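Local coordinates for lombricine kinase (Urechis caupo, PDB 3JQ3), which catalyses the reversible transfer of a phosphoryl group between ATP and the guanidino compound lombricine, as a member of the phosphagen kinase family, at residues R117-R122 against G277-V282; S281-L286 against V320-N325. All blocks are in the same frame, centred on the assembly; numbering follows the deposited sequence.

Coming from the N terminus, the chain first lays down strand 113-122, which supplies one side of interaction 1. After a long excursion of 154 residues, holding both helices and strands, it returns at 277-282, on strand 279-285, and closes that loop. That strand runs on into interaction 2, whose loop of 33 residues closes at 320-325. The two loops follow one another, overlapping only at Ser281 and Val282, and they neither nest nor cross. Together they join three neighbouring strands of the large antiparallel sheet, with 279-285 in the middle. Asn325 accepts a probable hydrogen bond from Ala280 N, and both contacts touch the bound ADP.

Interaction 1: R117-R122 against G277-V282; sequences RIRTGR and GLRASV. With ADP (adenosine-5'-diphosphate), chain B.
Two antiparallel strands of the catalytic sheet form one part of the nucleotide site here, pairing Arg117 with Ser281 and Arg119 with Arg279. Each pair is closed by two backbone hydrogen bonds, the shortest from Ser281 N to Arg117 O (2.7 Å). Between them Ile118 faces Ala280 in a non-hydrogen-bonded pair; its CG2 meets Leu278 CD1 at 3.8 Å on the face covered by helices 233-252 and 333-355.

The opposite face carries the arginines and the ADP. Arg117 keeps CG opposite its own N (chi1 -178°), and the straight chain runs beneath the adenine and ribose to deliver NH1 to O2B of ADP at 2.7 Å. ADP O4' sits over the centre of its guanidinium face. Arg119 instead folds at chi2 (84°), turning NE onto ADP O3B at 2.7 Å, while its NH2 makes a weak bond to Gly277 O and a hydrogen bond to Asn273 OD1. CB of Arg279 rests on the Arg119 guanidinium face, 3.3 Å from NE, and the two guanidinium planes stand 46° apart. Arg279 NE adds a weak bond to the same O3B, and its NH2 is paired with Asp322.

At the base end, Ser281 OG donates to ADP N7 (2.7 Å) and accepts a hydrogen bond from a water that also donates to Arg279 O; the water accepts a weak bond from Arg117 NH2 at 2.9 Å.

Among these residues, O3B is thus gripped from both strands and O2B by Arg117, while Arg223 and Arg307 also bond the nucleotide. The gathered positive charge would be expected to offset the negative charge of the diphosphate, consistent with a role in phosphoryl transfer, as in other phosphagen kinases.

Interaction 2: S281-L286 against V320-N325; sequences SVHVQL and VYDISN. With ADP (adenosine-5'-diphosphate), chain B.
Val282 pairs with Ile323 and Val284 with Tyr321 through four backbone hydrogen bonds, two to each pair. The straightest is Tyr321 N to Val284 O (2.9 Å, 175° at the hydrogen). Several CA-H...O contacts fill in between, including Ser281 CA to Ile323 O at 3.1 Å.

The apolar contacts divide between the two faces. Val284 CG1 presses on Ile323 CG1 at 3.4 Å on one; on the other, the CG1 branch of Val320 meets His283 CB at 3.9 Å and its CG2 branch crosses the Gln285 chain, touching CB and CG. Further down that face, Ser281 CB packs against Ser324 CB.

The adenine is flanked by side chains of both strands. With CG opposite its carbonyl carbon (chi1 -81°), His283 lays a ring face over the base, ADP N1 lying above it toward the rim and NE2 3.2 Å from ADP C4. Asp322 projects from the partner strand, OD1 meeting Ser281 CB at 3.2 Å and OD2 ADP C8 at 3.0 Å; its charge is matched by a salt bridge to Arg279.

Strand 113-122 borders 279-285 on the side away from 320-325, while 304-307 continues the sheet beyond 320-325. Behind the adenine face, Val282 packs on Leu340 and Val344 of helix 333-355, and Tyr321 meets Phe295 edge-to-face.

Interaction 1: R117-R122 against G277-V282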
# COMPACT_ATOMS: atom_id res chain seq x y z
N ARG A 117 -1.65 5.92 32.03
CA ARG A 117 -1.51 6.47 30.69
C ARG A 117 -2.87 6.89 30.14
O ARG A 117 -3.85 6.18 30.29
CB ARG A 117 -0.86 5.43 29.78
CG ARG A 117 -0.61 5.88 28.35
CD ARG A 117 0.20 4.83 27.59
NE ARG A 117 0.43 5.20 26.20
CZ ARG A 117 -0.39 4.90 25.20
NH1 ARG A 117 -0.10 5.27 23.96
NH2 ARG A 117 -1.51 4.22 25.44
N ILE A 118 -2.91 8.06 29.52
CA ILE A 118 -4.14 8.55 28.90
C ILE A 118 -3.83 9.16 27.54
O ILE A 118 -2.98 10.04 27.43
CB ILE A 118 -4.84 9.61 29.78
CG1 ILE A 118 -5.22 9.01 31.14
CG2 ILE A 118 -6.06 10.16 29.07
CD1 ILE A 118 -5.79 10.01 32.12
N ARG A 119 -4.51 8.68 26.51
CA ARG A 119 -4.25 9.16 25.16
C ARG A 119 -5.51 9.56 24.40
O ARG A 119 -6.60 9.05 24.66
CB ARG A 119 -3.44 8.14 24.35
CG ARG A 119 -4.14 6.80 24.13
CD ARG A 119 -5.09 6.83 22.93
NE ARG A 119 -5.48 5.49 22.50
CZ ARG A 119 -6.53 5.23 21.73
NH1 ARG A 119 -6.82 3.97 21.39
NH2 ARG A 119 -7.30 6.22 21.30
N THR A 120 -5.34 10.48 23.46
CA THR A 120 -6.40 10.86 22.54
C THR A 120 -5.78 11.33 21.24
O THR A 120 -4.55 11.42 21.12
CB THR A 120 -7.28 11.99 23.13
OG1 THR A 120 -8.49 12.11 22.36
CG2 THR A 120 -6.54 13.31 23.11
N GLY A 121 -6.61 11.63 20.25
CA GLY A 121 -6.14 12.13 18.98
C GLY A 121 -6.90 13.36 18.55
O GLY A 121 -8.09 13.50 18.85
N ARG A 122 -6.22 14.28 17.87
CA ARG A 122 -6.86 15.49 17.38
C ARG A 122 -6.58 15.68 15.89
O ARG A 122 -5.58 15.21 15.37
CB ARG A 122 -6.37 16.71 18.16
CG ARG A 122 -6.84 16.76 19.60
CD ARG A 122 -8.36 16.90 19.69
NE ARG A 122 -8.80 17.02 21.07
CZ ARG A 122 -9.04 15.99 21.87
NH1 ARG A 122 -8.89 14.75 21.42
NH2 ARG A 122 -9.43 16.19 23.12
N GLY A 277 -12.00 9.71 21.65
CA GLY A 277 -10.77 9.11 21.15
C GLY A 277 -9.86 8.77 22.30
O GLY A 277 -8.66 8.56 22.12
N LEU A 278 -10.43 8.71 23.50
CA LEU A 278 -9.65 8.60 24.72
C LEU A 278 -9.50 7.17 25.22
O LEU A 278 -10.48 6.46 25.41
CB LEU A 278 -10.26 9.48 25.81
CG LEU A 278 -9.59 9.46 27.19
CD1 LEU A 278 -9.58 10.85 27.80
CD2 LEU A 278 -10.29 8.47 28.12
N ARG A 279 -8.25 6.76 25.42
CA ARG A 279 -7.97 5.49 26.08
C ARG A 279 -7.14 5.72 27.33
O ARG A 279 -5.93 5.97 27.25
CB ARG A 279 -7.24 4.52 25.14
CG ARG A 279 -7.23 3.08 25.64
CD ARG A 279 -6.48 2.15 24.69
NE ARG A 279 -5.07 2.03 25.03
CZ ARG A 279 -4.57 1.07 25.80
NH1 ARG A 279 -5.37 0.13 26.30
NH2 ARG A 279 -3.27 1.04 26.07
N ALA A 280 -7.80 5.66 28.48
CA ALA A 280 -7.12 5.76 29.76
C ALA A 280 -6.79 4.36 30.22
O ALA A 280 -7.66 3.49 30.27
CB ALA A 280 -8.00 6.46 30.77
N SER A 281 -5.53 4.12 30.57
CA SER A 281 -5.11 2.79 30.98
C SER A 281 -4.17 2.83 32.18
O SER A 281 -3.55 3.85 32.48
CB SER A 281 -4.40 2.09 29.82
OG SER A 281 -3.14 2.68 29.58
N VAL A 282 -4.08 1.69 32.85
CA VAL A 282 -3.10 1.49 33.91
C VAL A 282 -2.39 0.17 33.67
O VAL A 282 -2.92 -0.73 33.02
CB VAL A 282 -3.77 1.43 35.29
CG1 VAL A 282 -4.55 2.71 35.57
CG2 VAL A 282 -4.67 0.21 35.39
PB ADP B . -2.74 2.67 22.08
O1B ADP B . -2.72 2.27 20.62
O2B ADP B . -1.54 3.47 22.53
O3B ADP B . -4.06 3.23 22.55
PA ADP B . -1.55 0.13 22.48
O1A ADP B . -1.18 0.29 21.02
O2A ADP B . -2.11 -1.18 22.97
O3A ADP B . -2.61 1.28 22.88
O5' ADP B . -0.26 0.46 23.38
C5' ADP B . 0.80 1.29 22.92
C4' ADP B . 1.93 1.25 23.95
O4' ADP B . 1.57 1.99 25.12
C3' ADP B . 2.22 -0.18 24.39
O3' ADP B . 3.55 -0.54 24.03
C2' ADP B . 2.09 -0.18 25.90
O2' ADP B . 3.24 -0.78 26.50
C1' ADP B . 1.98 1.28 26.29
N9 ADP B . 1.02 1.48 27.41
C8 ADP B . -0.32 1.35 27.34
N7 ADP B . -0.89 1.60 28.55
C5 ADP B . 0.10 1.90 29.42
C6 ADP B . 0.19 2.26 30.85
N6 ADP B . -0.92 2.36 31.63
N1 ADP B . 1.42 2.49 31.36
C2 ADP B . 2.53 2.39 30.60
N3 ADP B . 2.52 2.07 29.30
C4 ADP B . 1.35 1.81 28.66
O HOH W 1 -3.54 4.30 27.48

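Interaction 2: S281-L286 against V320-N325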
# COMPACT_ATOMS: atom_id res chain seq x y z
N SER A 281 -5.53 4.12 30.57
CA SER A 281 -5.11 2.79 30.98
C SER A 281 -4.17 2.83 32.18
O SER A 281 -3.55 3.85 32.48
CB SER A 281 -4.40 2.09 29.82
OG SER A 281 -3.14 2.68 29.58
N VAL A 282 -4.08 1.69 32.85
CA VAL A 282 -3.10 1.49 33.91
C VAL A 282 -2.39 0.17 33.67
O VAL A 282 -2.92 -0.73 33.02
CB VAL A 282 -3.77 1.43 35.29
CG1 VAL A 282 -4.55 2.71 35.57
CG2 VAL A 282 -4.67 0.21 35.39
N HIS A 283 -1.17 0.07 34.18
CA HIS A 283 -0.51 -1.22 34.31
C HIS A 283 -0.77 -1.70 35.72
O HIS A 283 -0.32 -1.08 36.68
CB HIS A 283 0.99 -1.10 34.04
CG HIS A 283 1.34 -1.07 32.58
ND1 HIS A 283 2.59 -1.40 32.11
CD2 HIS A 283 0.59 -0.78 31.49
CE1 HIS A 283 2.60 -1.29 30.79
NE2 HIS A 283 1.40 -0.91 30.39
N VAL A 284 -1.54 -2.77 35.85
CA VAL A 284 -1.93 -3.28 37.16
C VAL A 284 -1.60 -4.76 37.30
O VAL A 284 -1.94 -5.57 36.44
CB VAL A 284 -3.43 -3.03 37.43
CG1 VAL A 284 -4.26 -3.50 36.24
CG2 VAL A 284 -3.87 -3.73 38.71
N GLN A 285 -0.93 -5.11 38.40
CA GLN A 285 -0.51 -6.48 38.64
C GLN A 285 -1.59 -7.26 39.37
O GLN A 285 -2.02 -6.87 40.45
CB GLN A 285 0.79 -6.49 39.44
CG GLN A 285 1.51 -7.82 39.44
CD GLN A 285 2.93 -7.69 39.96
OE1 GLN A 285 3.87 -8.23 39.36
NE2 GLN A 285 3.10 -6.97 41.06
N LEU A 286 -2.04 -8.36 38.77
CA LEU A 286 -3.13 -9.15 39.32
C LEU A 286 -2.77 -10.64 39.36
O LEU A 286 -3.28 -11.43 38.57
CB LEU A 286 -4.40 -8.96 38.50
CG LEU A 286 -4.89 -7.52 38.31
CD1 LEU A 286 -5.92 -7.44 37.19
CD2 LEU A 286 -5.46 -6.96 39.61
N VAL A 320 1.03 -8.65 34.94
CA VAL A 320 0.72 -7.23 34.86
C VAL A 320 -0.10 -6.97 33.60
O VAL A 320 0.33 -7.27 32.49
CB VAL A 320 1.99 -6.36 34.81
CG1 VAL A 320 1.61 -4.89 34.76
CG2 VAL A 320 2.87 -6.64 36.02
N TYR A 321 -1.29 -6.40 33.78
CA TYR A 321 -2.18 -6.18 32.65
C TYR A 321 -2.38 -4.71 32.30
O TYR A 321 -2.27 -3.84 33.16
CB TYR A 321 -3.54 -6.84 32.91
CG TYR A 321 -3.48 -8.35 32.89
CD1 TYR A 321 -3.13 -9.06 34.03
CD2 TYR A 321 -3.77 -9.06 31.73
CE1 TYR A 321 -3.08 -10.44 34.02
CE2 TYR A 321 -3.72 -10.44 31.71
CZ TYR A 321 -3.37 -11.12 32.85
OH TYR A 321 -3.32 -12.50 32.84
N ASP A 322 -2.65 -4.47 31.03
CA ASP A 322 -3.00 -3.14 30.55
C ASP A 322 -4.52 -3.04 30.54
O ASP A 322 -5.17 -3.55 29.62
CB ASP A 322 -2.44 -2.94 29.14
CG ASP A 322 -2.74 -1.57 28.57
OD1 ASP A 322 -3.71 -0.92 29.02
OD2 ASP A 322 -2.01 -1.14 27.65
N ILE A 323 -5.09 -2.41 31.56
CA ILE A 323 -6.54 -2.27 31.67
C ILE A 323 -6.95 -0.85 31.31
O ILE A 323 -6.34 0.11 31.77
CB ILE A 323 -7.04 -2.59 33.09
CG1 ILE A 323 -6.42 -3.89 33.62
CG2 ILE A 323 -8.55 -2.69 33.11
CD1 ILE A 323 -7.03 -5.14 33.04
N SER A 324 -8.00 -0.72 30.50
CA SER A 324 -8.44 0.59 30.03
C SER A 324 -9.95 0.62 29.78
O SER A 324 -10.60 -0.42 29.76
CB SER A 324 -7.70 0.97 28.75
OG SER A 324 -8.07 0.12 27.68
N ASN A 325 -10.49 1.82 29.59
CA ASN A 325 -11.89 1.94 29.19
C ASN A 325 -12.12 1.34 27.81
O ASN A 325 -11.33 1.56 26.89
CB ASN A 325 -12.37 3.39 29.24
CG ASN A 325 -11.51 4.31 28.40
OD1 ASN A 325 -10.32 4.48 28.66
ND2 ASN A 325 -12.12 4.93 27.40
PB ADP B . -2.74 2.67 22.08
O1B ADP B . -2.72 2.27 20.62
O2B ADP B . -1.54 3.47 22.53
O3B ADP B . -4.06 3.23 22.55
PA ADP B . -1.55 0.13 22.48
O1A ADP B . -1.18 0.29 21.02
O2A ADP B . -2.11 -1.18 22.97
O3A ADP B . -2.61 1.28 22.88
O5' ADP B . -0.26 0.46 23.38
C5' ADP B . 0.80 1.29 22.92
C4' ADP B . 1.93 1.25 23.95
O4' ADP B . 1.57 1.99 25.12
C3' ADP B . 2.22 -0.18 24.39
O3' ADP B . 3.55 -0.54 24.03
C2' ADP B . 2.09 -0.18 25.90
O2' ADP B . 3.24 -0.78 26.50
C1' ADP B . 1.98 1.28 26.29
N9 ADP B . 1.02 1.48 27.41
C8 ADP B . -0.32 1.35 27.34
N7 ADP B . -0.89 1.60 28.55
C5 ADP B . 0.10 1.90 29.42
C6 ADP B . 0.19 2.26 30.85
N6 ADP B . -0.92 2.36 31.63
N1 ADP B . 1.42 2.49 31.36
C2 ADP B . 2.53 2.39 30.60
N3 ADP B . 2.52 2.07 29.30
C4 ADP B . 1.35 1.81 28.66